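Local coordinates for protein alpha-galactosidase 1 (Saccharomyces cerevisiae, PDB 3LRM) that hydrolyses terminal, non-reducing alpha-D-galactose residues from alpha-D-galactosides such as galactose oligosaccharides and galactomannans, acting as a secreted, homotetrameric family 27 glycosidase, at residues 145-150 and 184-189; 204-209 and 244-249; 208-213 and 260-265. The protein carries 2 engineered substitutions. All blocks are in the same frame, centred on the assembly; numbering follows the deposited sequence.

Following the chain from the N terminus, contact 1 comes first: it closes the loop from strand 145-149 through helix 160-176 to strand 182-185, a beta-alpha-beta unit of the barrel. It is complete before the other two open. Contacts 2 and 3 start from overlapping segments that share Gly-208 and Asp-209, just after strand 203-205. Contact 2 returns to them from the end of helix 239-246, and contact 3 from farther along, beyond strand 258-260. Strands 182-185, 203-205 and 258-260 are successive neighbours in the parallel sheet, so the three contacts join adjoining sectors of the barrel, and each includes at least one residue that binds the galactose, Asp-209 being common to contacts 2 and 3.

Contact 1: residues 145-150 and 184-189; sequences YLKYAN and SLCNWG. Engineered in segment 145-150: Ala-149 (natural residue Asp). With GLA (alpha-D-galactopyranose), chain K.
Asn-150 lays its CB over one face of the Trp-188 indole, 3.8 Å from the centroid of the six-membered ring, a CH-pi contact made just past the strand ends. Its amide stands at 60° to the ring plane, with OD1 held by Arg-166 and Asn-153 and ND2 by Gln-190. The same indole turns its edge to the galactose, and NE1 donates in the ring plane to GLA O2 over 3.2 Å. Upstream, the two chains pair as parallel strands. Ser-184 N donates to Leu-146 O at 2.8 Å, and Tyr-148 N donates to Ser-184 O; a third bond, from Cys-186 N to Tyr-148 O, continues the pairing. On the face of Lys-147 and Ser-184, the lysine stretches out fully, CG anti to the backbone N (chi1 177°), which carries NZ past Cys-186 to the sugar. There NZ donates to GLA O4 at 2.8 Å and to GLA O3 at 2.9 Å, while NZ also forms a salt bridge with Asp-72. At the start of the strand, a water joins Tyr-145 OH to Ser-184 OG, and Gln-31 also bonds that phenol. Ala-149 is engineered and stands where the natural enzyme has its nucleophilic aspartate. Sugar-binding side chains grouped at the C-terminal ends of parallel strands are the hallmark of a (beta/alpha)8-barrel glycosidase active site.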
loop_
_atom_site.group_PDB
_atom_site.type_symbol
_atom_site.label_atom_id
_atom_site.label_comp_id
_atom_site.label_asym_id
_atom_site.label_seq_id
_atom_site.Cartn_x
_atom_site.Cartn_y
_atom_site.Cartn_z
ATOM N N TYR A 145 8.365 31.802 14.890
ATOM C CA TYR A 145 7.727 30.868 13.968
ATOM C C TYR A 145 8.801 30.087 13.215
ATOM O O TYR A 145 9.748 30.675 12.684
ATOM C CB TYR A 145 6.851 31.661 12.983
ATOM C CG TYR A 145 6.027 30.878 11.975
ATOM C CD1 TYR A 145 6.609 30.346 10.821
ATOM C CD2 TYR A 145 4.652 30.721 12.148
ATOM C CE1 TYR A 145 5.842 29.645 9.882
ATOM C CE2 TYR A 145 3.879 30.028 11.219
ATOM C CZ TYR A 145 4.476 29.493 10.090
ATOM O OH TYR A 145 3.700 28.806 9.179
ATOM N N LEU A 146 8.654 28.763 13.174
ATOM C CA LEU A 146 9.571 27.922 12.407
ATOM C C LEU A 146 8.852 27.025 11.400
ATOM O O LEU A 146 8.027 26.185 11.775
ATOM C CB LEU A 146 10.468 27.087 13.336
ATOM C CG LEU A 146 11.461 26.129 12.661
ATOM C CD1 LEU A 146 12.575 26.903 11.968
ATOM C CD2 LEU A 146 12.037 25.130 13.649
ATOM N N LYS A 147 9.166 27.225 10.121
ATOM C CA LYS A 147 8.740 26.310 9.070
ATOM C C LYS A 147 9.816 25.235 8.930
ATOM O O LYS A 147 10.966 25.539 8.599
ATOM C CB LYS A 147 8.530 27.059 7.753
ATOM C CG LYS A 147 8.163 26.168 6.575
ATOM C CD LYS A 147 8.047 26.982 5.309
ATOM C CE LYS A 147 7.787 26.103 4.106
ATOM N NZ LYS A 147 7.563 26.927 2.880
ATOM N N TYR A 148 9.441 23.984 9.186
ATOM C CA TYR A 148 10.419 22.903 9.329
ATOM C C TYR A 148 10.213 21.790 8.285
ATOM O O TYR A 148 9.310 20.957 8.420
ATOM C CB TYR A 148 10.371 22.367 10.765
ATOM C CG TYR A 148 11.612 21.645 11.220
ATOM C CD1 TYR A 148 12.880 22.163 10.973
ATOM C CD2 TYR A 148 11.519 20.447 11.916
ATOM C CE1 TYR A 148 14.018 21.497 11.398
ATOM C CE2 TYR A 148 12.643 19.776 12.343
ATOM C CZ TYR A 148 13.889 20.305 12.090
ATOM O OH TYR A 148 15.010 19.627 12.519
ATOM N N ALA A 149 11.069 21.793 7.259
ATOM C CA ALA A 149 10.888 20.997 6.040
ATOM C C ALA A 149 11.334 19.545 6.162
ATOM O O ALA A 149 11.719 19.104 7.239
ATOM C CB ALA A 149 11.571 21.669 4.867
ATOM N N ASN A 150 11.286 18.816 5.044
ATOM C CA ASN A 150 11.485 17.368 5.029
ATOM C C ASN A 150 12.543 16.868 4.042
ATOM O O ASN A 150 12.591 15.674 3.735
ATOM C CB ASN A 150 10.151 16.669 4.740
ATOM C CG ASN A 150 10.167 15.193 5.095
ATOM O OD1 ASN A 150 10.814 14.783 6.058
ATOM N ND2 ASN A 150 9.451 14.388 4.317
ATOM N N SER A 184 5.705 24.980 12.651
ATOM C CA SER A 184 5.031 24.621 11.419
ATOM C C SER A 184 5.764 23.476 10.714
ATOM O O SER A 184 6.876 23.653 10.200
ATOM C CB SER A 184 4.953 25.852 10.513
ATOM O OG SER A 184 4.517 25.525 9.209
ATOM N N LEU A 185 5.129 22.306 10.701
ATOM C CA LEU A 185 5.663 21.126 10.029
ATOM C C LEU A 185 5.491 21.206 8.518
ATOM O O LEU A 185 4.463 21.661 8.019
ATOM C CB LEU A 185 4.987 19.863 10.557
ATOM C CG LEU A 185 5.651 19.051 11.669
ATOM C CD1 LEU A 185 6.363 19.914 12.691
ATOM C CD2 LEU A 185 4.614 18.165 12.342
ATOM N N CYS A 186 6.510 20.757 7.796
ATOM C CA CYS A 186 6.489 20.775 6.344
ATOM C C CYS A 186 7.011 19.437 5.805
ATOM O O CYS A 186 8.014 19.390 5.094
ATOM C CB CYS A 186 7.310 21.963 5.832
ATOM S SG CYS A 186 7.300 22.251 4.040
ATOM N N ASN A 187 6.323 18.351 6.170
ATOM C CA ASN A 187 6.679 17.007 5.708
ATOM C C ASN A 187 5.727 16.458 4.636
ATOM O O ASN A 187 5.802 15.289 4.254
ATOM C CB ASN A 187 6.848 16.035 6.891
ATOM C CG ASN A 187 5.555 15.330 7.285
ATOM O OD1 ASN A 187 4.487 15.935 7.354
ATOM N ND2 ASN A 187 5.661 14.038 7.558
ATOM N N TRP A 188 4.843 17.324 4.155
ATOM C CA TRP A 188 3.952 17.032 3.031
ATOM C C TRP A 188 2.965 15.903 3.310
ATOM O O TRP A 188 2.506 15.226 2.388
ATOM C CB TRP A 188 4.743 16.731 1.749
ATOM C CG TRP A 188 6.005 17.523 1.569
ATOM C CD1 TRP A 188 6.126 18.882 1.486
ATOM C CD2 TRP A 188 7.326 16.993 1.435
ATOM N NE1 TRP A 188 7.444 19.229 1.322
ATOM C CE2 TRP A 188 8.202 18.087 1.285
ATOM C CE3 TRP A 188 7.857 15.696 1.428
ATOM C CZ2 TRP A 188 9.581 17.924 1.128
ATOM C CZ3 TRP A 188 9.223 15.536 1.271
ATOM C CH2 TRP A 188 10.069 16.644 1.127
ATOM N N GLY A 189 2.637 15.705 4.580
ATOM C CA GLY A 189 1.693 14.672 4.974
ATOM C C GLY A 189 2.284 13.279 5.039
ATOM O O GLY A 189 1.549 12.312 5.240
HETATM C C1 GLA K . 10.094 22.686 0.329
HETATM C C2 GLA K . 8.782 23.299 0.811
HETATM C C3 GLA K . 8.518 24.613 0.062
HETATM C C4 GLA K . 9.722 25.557 0.165
HETATM C C5 GLA K . 11.007 24.821 -0.241
HETATM C C6 GLA K . 12.260 25.685 -0.119
HETATM O O2 GLA K . 7.718 22.361 0.613
HETATM O O3 GLA K . 7.336 25.253 0.558
HETATM O O4 GLA K . 9.821 26.052 1.506
HETATM O O5 GLA K . 11.151 23.634 0.549
HETATM O O6 GLA K . 13.259 25.256 -1.051
HETATM O O HOH W 1 4.794 27.364 7.240
HETATM O O HOH W 2 8.459 12.626 7.041
#

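Contact 2: residues 204-209 and 244-249; sequences WRMSGD and NKAAPM. With GLA (alpha-D-galactopyranose), chain K.
Met-206 and Met-249 meet at a slant where the loop after strand 203-205 of the (beta/alpha)8 barrel packs on the C-terminal part of helix 239-246 and the residues after it. The two thioethers differ in shape. Met-206 is coiled, its CG lying between the backbone N and the carbonyl carbon (chi1 41°) and the chain bending again at both later torsions, whereas Met-249 is extended beyond CG. The straight chain therefore brings its sulfur alongside the base of the curled one, with Met-249 SD 3.5 Å from Met-206 CB. The curl sends the methyl group of Met-206 to the helix itself, where CE rests 3.7 Å from Ala-246 CB and also touches the CB of Lys-245. Lys-245 runs on past Ser-207, 4.3 Å separating Lys-245 CD from Ser-207 CB, and its ammonium group is bonded by Asn-241 and the carbonyl of Cys-223. This interface is apolar and buried; Met-249 additionally packs against Tyr-232 of a neighbouring subunit. On the pocket side of the same loop, Arg-205 bends back so that NH2 bonds both Ser-207 O and the proton donor Asp-209. The salt bridge, from Arg-205 NH2 to Asp-209 OD1, is nearly straight (173°) and lies in the guanidinium plane, while NH1 makes only weak bonds to the galactose. Asp-209 OD1 is met by the arginine on its anti side, 25° out of the carboxylate plane, and also accepts the sugar hydroxyl GLA O2 at 2.6 Å.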
loop_
_atom_site.group_PDB
_atom_site.type_symbol
_atom_site.label_atom_id
_atom_site.label_comp_id
_atom_site.label_asym_id
_atom_site.label_seq_id
_atom_site.Cartn_x
_atom_site.Cartn_y
_atom_site.Cartn_z
ATOM N N TRP A 204 0.700 21.403 10.142
ATOM C CA TRP A 204 1.456 20.457 9.328
ATOM C C TRP A 204 1.010 20.456 7.877
ATOM O O TRP A 204 -0.181 20.353 7.573
ATOM C CB TRP A 204 1.348 19.046 9.906
ATOM C CG TRP A 204 -0.062 18.653 10.232
ATOM C CD1 TRP A 204 -0.966 18.064 9.396
ATOM C CD2 TRP A 204 -0.733 18.838 11.479
ATOM N NE1 TRP A 204 -2.155 17.872 10.045
ATOM C CE2 TRP A 204 -2.042 18.336 11.327
ATOM C CE3 TRP A 204 -0.356 19.382 12.715
ATOM C CZ2 TRP A 204 -2.977 18.356 12.362
ATOM C CZ3 TRP A 204 -1.286 19.399 13.747
ATOM C CH2 TRP A 204 -2.580 18.886 13.564
ATOM N N ARG A 205 1.974 20.591 6.980
ATOM C CA ARG A 205 1.715 20.419 5.563
ATOM C C ARG A 205 1.215 19.001 5.328
ATOM O O ARG A 205 1.787 18.031 5.841
ATOM C CB ARG A 205 2.980 20.694 4.749
ATOM C CG ARG A 205 3.348 22.180 4.647
ATOM C CD ARG A 205 2.574 22.878 3.543
ATOM N NE ARG A 205 2.753 22.190 2.270
ATOM C CZ ARG A 205 3.777 22.384 1.441
ATOM N NH1 ARG A 205 4.729 23.262 1.725
ATOM N NH2 ARG A 205 3.842 21.694 0.314
ATOM N N MET A 206 0.124 18.892 4.576
ATOM C CA MET A 206 -0.506 17.598 4.337
ATOM C C MET A 206 -0.398 17.112 2.899
ATOM O O MET A 206 -0.972 16.082 2.548
ATOM C CB MET A 206 -1.961 17.595 4.813
ATOM C CG MET A 206 -2.786 18.850 4.517
ATOM S SD MET A 206 -2.981 19.310 2.790
ATOM C CE MET A 206 -3.708 17.843 2.076
ATOM N N SER A 207 0.339 17.854 2.078
ATOM C CA SER A 207 0.553 17.497 0.683
ATOM C C SER A 207 1.849 18.091 0.170
ATOM O O SER A 207 2.506 18.856 0.869
ATOM C CB SER A 207 -0.594 18.006 -0.186
ATOM O OG SER A 207 -0.419 19.384 -0.458
ATOM N N GLY A 208 2.202 17.734 -1.060
ATOM C CA GLY A 208 3.287 18.388 -1.777
ATOM C C GLY A 208 2.896 19.795 -2.185
ATOM O O GLY A 208 1.724 20.166 -2.127
ATOM N N ASP A 209 3.884 20.572 -2.611
ATOM C CA ASP A 209 3.703 21.993 -2.891
ATOM C C ASP A 209 2.594 22.307 -3.877
ATOM O O ASP A 209 2.415 21.614 -4.875
ATOM C CB ASP A 209 5.005 22.614 -3.394
ATOM C CG ASP A 209 6.144 22.496 -2.396
ATOM O OD1 ASP A 209 5.968 21.886 -1.318
ATOM O OD2 ASP A 209 7.234 23.017 -2.707
ATOM N N ASN A 244 -8.745 18.126 -2.362
ATOM C CA ASN A 244 -9.258 16.763 -2.373
ATOM C C ASN A 244 -8.542 15.828 -1.414
ATOM O O ASN A 244 -9.162 14.961 -0.810
ATOM C CB ASN A 244 -9.237 16.198 -3.787
ATOM C CG ASN A 244 -10.443 16.614 -4.591
ATOM O OD1 ASN A 244 -11.485 16.974 -4.033
ATOM N ND2 ASN A 244 -10.317 16.563 -5.909
ATOM N N LYS A 245 -7.236 16.004 -1.280
ATOM C CA LYS A 245 -6.452 15.246 -0.322
ATOM C C LYS A 245 -6.819 15.622 1.111
ATOM O O LYS A 245 -6.821 14.777 1.997
ATOM C CB LYS A 245 -4.957 15.458 -0.574
ATOM C CG LYS A 245 -4.380 14.575 -1.663
ATOM C CD LYS A 245 -3.037 15.086 -2.155
ATOM C CE LYS A 245 -2.420 14.103 -3.143
ATOM N NZ LYS A 245 -1.321 14.698 -3.953
ATOM N N ALA A 246 -7.150 16.891 1.321
ATOM C CA ALA A 246 -7.403 17.414 2.654
ATOM C C ALA A 246 -8.783 17.053 3.180
ATOM O O ALA A 246 -8.996 17.013 4.378
ATOM C CB ALA A 246 -7.221 18.909 2.659
ATOM N N ALA A 247 -9.712 16.792 2.272
ATOM C CA ALA A 247 -11.105 16.528 2.615
ATOM C C ALA A 247 -11.334 15.598 3.820
ATOM O O ALA A 247 -12.089 15.961 4.723
ATOM C CB ALA A 247 -11.880 16.046 1.385
ATOM N N PRO A 248 -10.692 14.404 3.845
ATOM C CA PRO A 248 -10.929 13.522 4.988
ATOM C C PRO A 248 -10.189 13.928 6.261
ATOM O O PRO A 248 -10.517 13.429 7.334
ATOM C CB PRO A 248 -10.406 12.173 4.497
ATOM C CG PRO A 248 -9.367 12.519 3.527
ATOM C CD PRO A 248 -9.860 13.741 2.824
ATOM N N MET A 249 -9.208 14.823 6.132
ATOM C CA MET A 249 -8.304 15.184 7.233
ATOM C C MET A 249 -8.873 16.188 8.234
ATOM O O MET A 249 -8.324 16.338 9.320
ATOM C CB MET A 249 -6.968 15.703 6.687
ATOM C CG MET A 249 -6.163 14.696 5.891
ATOM S SD MET A 249 -4.672 15.451 5.205
ATOM C CE MET A 249 -4.080 14.124 4.155
HETATM C C1 GLA K . 10.094 22.686 0.329
HETATM C C2 GLA K . 8.782 23.299 0.811
HETATM C C3 GLA K . 8.518 24.613 0.062
HETATM C C4 GLA K . 9.722 25.557 0.165
HETATM C C5 GLA K . 11.007 24.821 -0.241
HETATM C C6 GLA K . 12.260 25.685 -0.119
HETATM O O2 GLA K . 7.718 22.361 0.613
HETATM O O3 GLA K . 7.336 25.253 0.558
HETATM O O4 GLA K . 9.821 26.052 1.506
HETATM O O5 GLA K . 11.151 23.634 0.549
HETATM O O6 GLA K . 13.259 25.256 -1.051
#

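Contact 3: residues 208-213 and 260-265; sequences GDVTAE and DLDNLE. With GLA (alpha-D-galactopyranose), chain K.
Between Asp-209 and Ala-212 on one side and Asp-262 and Glu-265 on the other, the two chains run side by side in the same direction, 14° apart, without forming a sheet. Their CA atoms approach to 6.2 Å at Val-210 and Asp-262 and to 5.7 Å at Ala-212 and Glu-265. Each segment turns on itself: Asp-260 OD1 accepts the N-H of Asp-262 in an Asx turn, and Ala-212 is the centre of an inverse gamma turn closed by a weak bond. The direct tie between them is from backbone to side chain. Val-210 N donates to the anti lone pair of Asp-262 OD2, 2.8 Å away and nearly straight at 167°. The carboxylate reaches it with CG anti to its own backbone N (chi1 -157°), and its other oxygen, OD1, takes the N-H of Asn-263 from above the carboxylate plane. With both oxygens engaged, Asp-262 is placed to steady the backbone just after the proton donor Asp-209, consistent with a second-shell role. Val-210 fits between the two acidic side chains, its CG1 packing 3.6 Å from Glu-265 CG. Glu-265 comes from the opposite direction, bent at chi2, and a water connects its OE1 to Ala-212 N, 3.0 Å from the latter. The pairing thus joins two loops at the C-terminal end of the barrel: Val-210 also packs on Ile-239 and Ile-242 of helix 239-246, while Leu-264 turns away onto helix 273-285 and strand 290-292.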
loop_
_atom_site.group_PDB
_atom_site.type_symbol
_atom_site.label_atom_id
_atom_site.label_comp_id
_atom_site.label_asym_id
_atom_site.label_seq_id
_atom_site.Cartn_x
_atom_site.Cartn_y
_atom_site.Cartn_z
ATOM N N GLY A 208 2.202 17.734 -1.060
ATOM C CA GLY A 208 3.287 18.388 -1.777
ATOM C C GLY A 208 2.896 19.795 -2.185
ATOM O O GLY A 208 1.724 20.166 -2.127
ATOM N N ASP A 209 3.884 20.572 -2.611
ATOM C CA ASP A 209 3.703 21.993 -2.891
ATOM C C ASP A 209 2.594 22.307 -3.877
ATOM O O ASP A 209 2.415 21.614 -4.875
ATOM C CB ASP A 209 5.005 22.614 -3.394
ATOM C CG ASP A 209 6.144 22.496 -2.396
ATOM O OD1 ASP A 209 5.968 21.886 -1.318
ATOM O OD2 ASP A 209 7.234 23.017 -2.707
ATOM N N VAL A 210 1.860 23.374 -3.586
ATOM C CA VAL A 210 0.825 23.883 -4.481
ATOM C C VAL A 210 1.463 24.637 -5.651
ATOM O O VAL A 210 2.626 25.048 -5.582
ATOM C CB VAL A 210 -0.197 24.781 -3.708
ATOM C CG1 VAL A 210 0.438 26.112 -3.279
ATOM C CG2 VAL A 210 -1.474 24.993 -4.517
ATOM N N THR A 211 0.703 24.788 -6.726
ATOM C CA THR A 211 1.125 25.571 -7.871
ATOM C C THR A 211 -0.064 26.398 -8.354
ATOM O O THR A 211 -1.206 26.123 -7.975
ATOM C CB THR A 211 1.676 24.674 -8.996
ATOM O OG1 THR A 211 2.196 25.494 -10.046
ATOM C CG2 THR A 211 0.597 23.742 -9.551
ATOM N N ALA A 212 0.198 27.405 -9.181
ATOM C CA ALA A 212 -0.869 28.245 -9.713
ATOM C C ALA A 212 -1.676 27.539 -10.810
ATOM O O ALA A 212 -1.852 28.060 -11.903
ATOM C CB ALA A 212 -0.311 29.581 -10.198
ATOM N N GLU A 213 -2.157 26.341 -10.500
ATOM C CA GLU A 213 -3.064 25.586 -11.367
ATOM C C GLU A 213 -4.262 25.133 -10.540
ATOM O O GLU A 213 -4.109 24.647 -9.421
ATOM C CB GLU A 213 -2.366 24.362 -11.971
ATOM C CG GLU A 213 -1.189 24.674 -12.898
ATOM C CD GLU A 213 -1.610 25.220 -14.252
ATOM O OE1 GLU A 213 -2.721 24.886 -14.717
ATOM O OE2 GLU A 213 -0.815 25.975 -14.852
ATOM N N ASP A 260 -2.339 22.064 6.954
ATOM C CA ASP A 260 -1.772 23.133 6.152
ATOM C C ASP A 260 -1.790 22.704 4.687
ATOM O O ASP A 260 -1.119 21.742 4.302
ATOM C CB ASP A 260 -0.352 23.456 6.646
ATOM C CG ASP A 260 0.324 24.584 5.872
ATOM O OD1 ASP A 260 -0.262 25.156 4.932
ATOM O OD2 ASP A 260 1.479 24.898 6.216
ATOM N N LEU A 261 -2.563 23.429 3.881
ATOM C CA LEU A 261 -2.688 23.150 2.459
ATOM C C LEU A 261 -1.743 23.999 1.605
ATOM O O LEU A 261 -1.992 24.192 0.417
ATOM C CB LEU A 261 -4.124 23.366 1.981
ATOM C CG LEU A 261 -5.408 22.905 2.675
ATOM C CD1 LEU A 261 -6.378 22.443 1.604
ATOM C CD2 LEU A 261 -5.220 21.820 3.711
ATOM N N ASP A 262 -0.671 24.506 2.220
ATOM C CA ASP A 262 0.380 25.289 1.550
ATOM C C ASP A 262 -0.033 26.731 1.293
ATOM O O ASP A 262 -1.214 27.062 1.327
ATOM C CB ASP A 262 0.846 24.609 0.256
ATOM C CG ASP A 262 2.245 25.022 -0.163
ATOM O OD1 ASP A 262 2.921 25.761 0.580
ATOM O OD2 ASP A 262 2.677 24.592 -1.247
ATOM N N ASN A 263 0.960 27.582 1.041
ATOM C CA ASN A 263 0.757 29.013 0.842
ATOM C C ASN A 263 -0.252 29.317 -0.253
ATOM O O ASN A 263 -0.409 28.552 -1.197
ATOM C CB ASN A 263 2.085 29.710 0.525
ATOM C CG ASN A 263 3.172 29.429 1.563
ATOM O OD1 ASN A 263 2.889 29.021 2.698
ATOM N ND2 ASN A 263 4.426 29.655 1.174
ATOM N N LEU A 264 -0.937 30.442 -0.118
ATOM C CA LEU A 264 -1.945 30.844 -1.086
ATOM C C LEU A 264 -1.306 31.258 -2.407
ATOM O O LEU A 264 -0.250 31.895 -2.425
ATOM C CB LEU A 264 -2.826 31.959 -0.506
ATOM C CG LEU A 264 -3.779 31.514 0.616
ATOM C CD1 LEU A 264 -4.170 32.676 1.500
ATOM C CD2 LEU A 264 -5.019 30.835 0.050
ATOM N N GLU A 265 -1.944 30.864 -3.502
ATOM C CA GLU A 265 -1.458 31.165 -4.847
ATOM C C GLU A 265 -2.208 32.349 -5.464
ATOM O O GLU A 265 -2.060 32.638 -6.651
ATOM C CB GLU A 265 -1.567 29.931 -5.747
ATOM C CG GLU A 265 -0.584 28.813 -5.417
ATOM C CD GLU A 265 0.824 29.058 -5.964
ATOM O OE1 GLU A 265 0.986 29.916 -6.860
ATOM O OE2 GLU A 265 1.776 28.386 -5.506
HETATM C C1 GLA K . 10.094 22.686 0.329
HETATM C C2 GLA K . 8.782 23.299 0.811
HETATM C C3 GLA K . 8.518 24.613 0.062
HETATM C C4 GLA K . 9.722 25.557 0.165
HETATM C C5 GLA K . 11.007 24.821 -0.241
HETATM C C6 GLA K . 12.260 25.685 -0.119
HETATM O O2 GLA K . 7.718 22.361 0.613
HETATM O O3 GLA K . 7.336 25.253 0.558
HETATM O O4 GLA K . 9.821 26.052 1.506
HETATM O O5 GLA K . 11.151 23.634 0.549
HETATM O O6 GLA K . 13.259 25.256 -1.051
HETATM O O HOH W 3 2.803 28.817 -9.307
#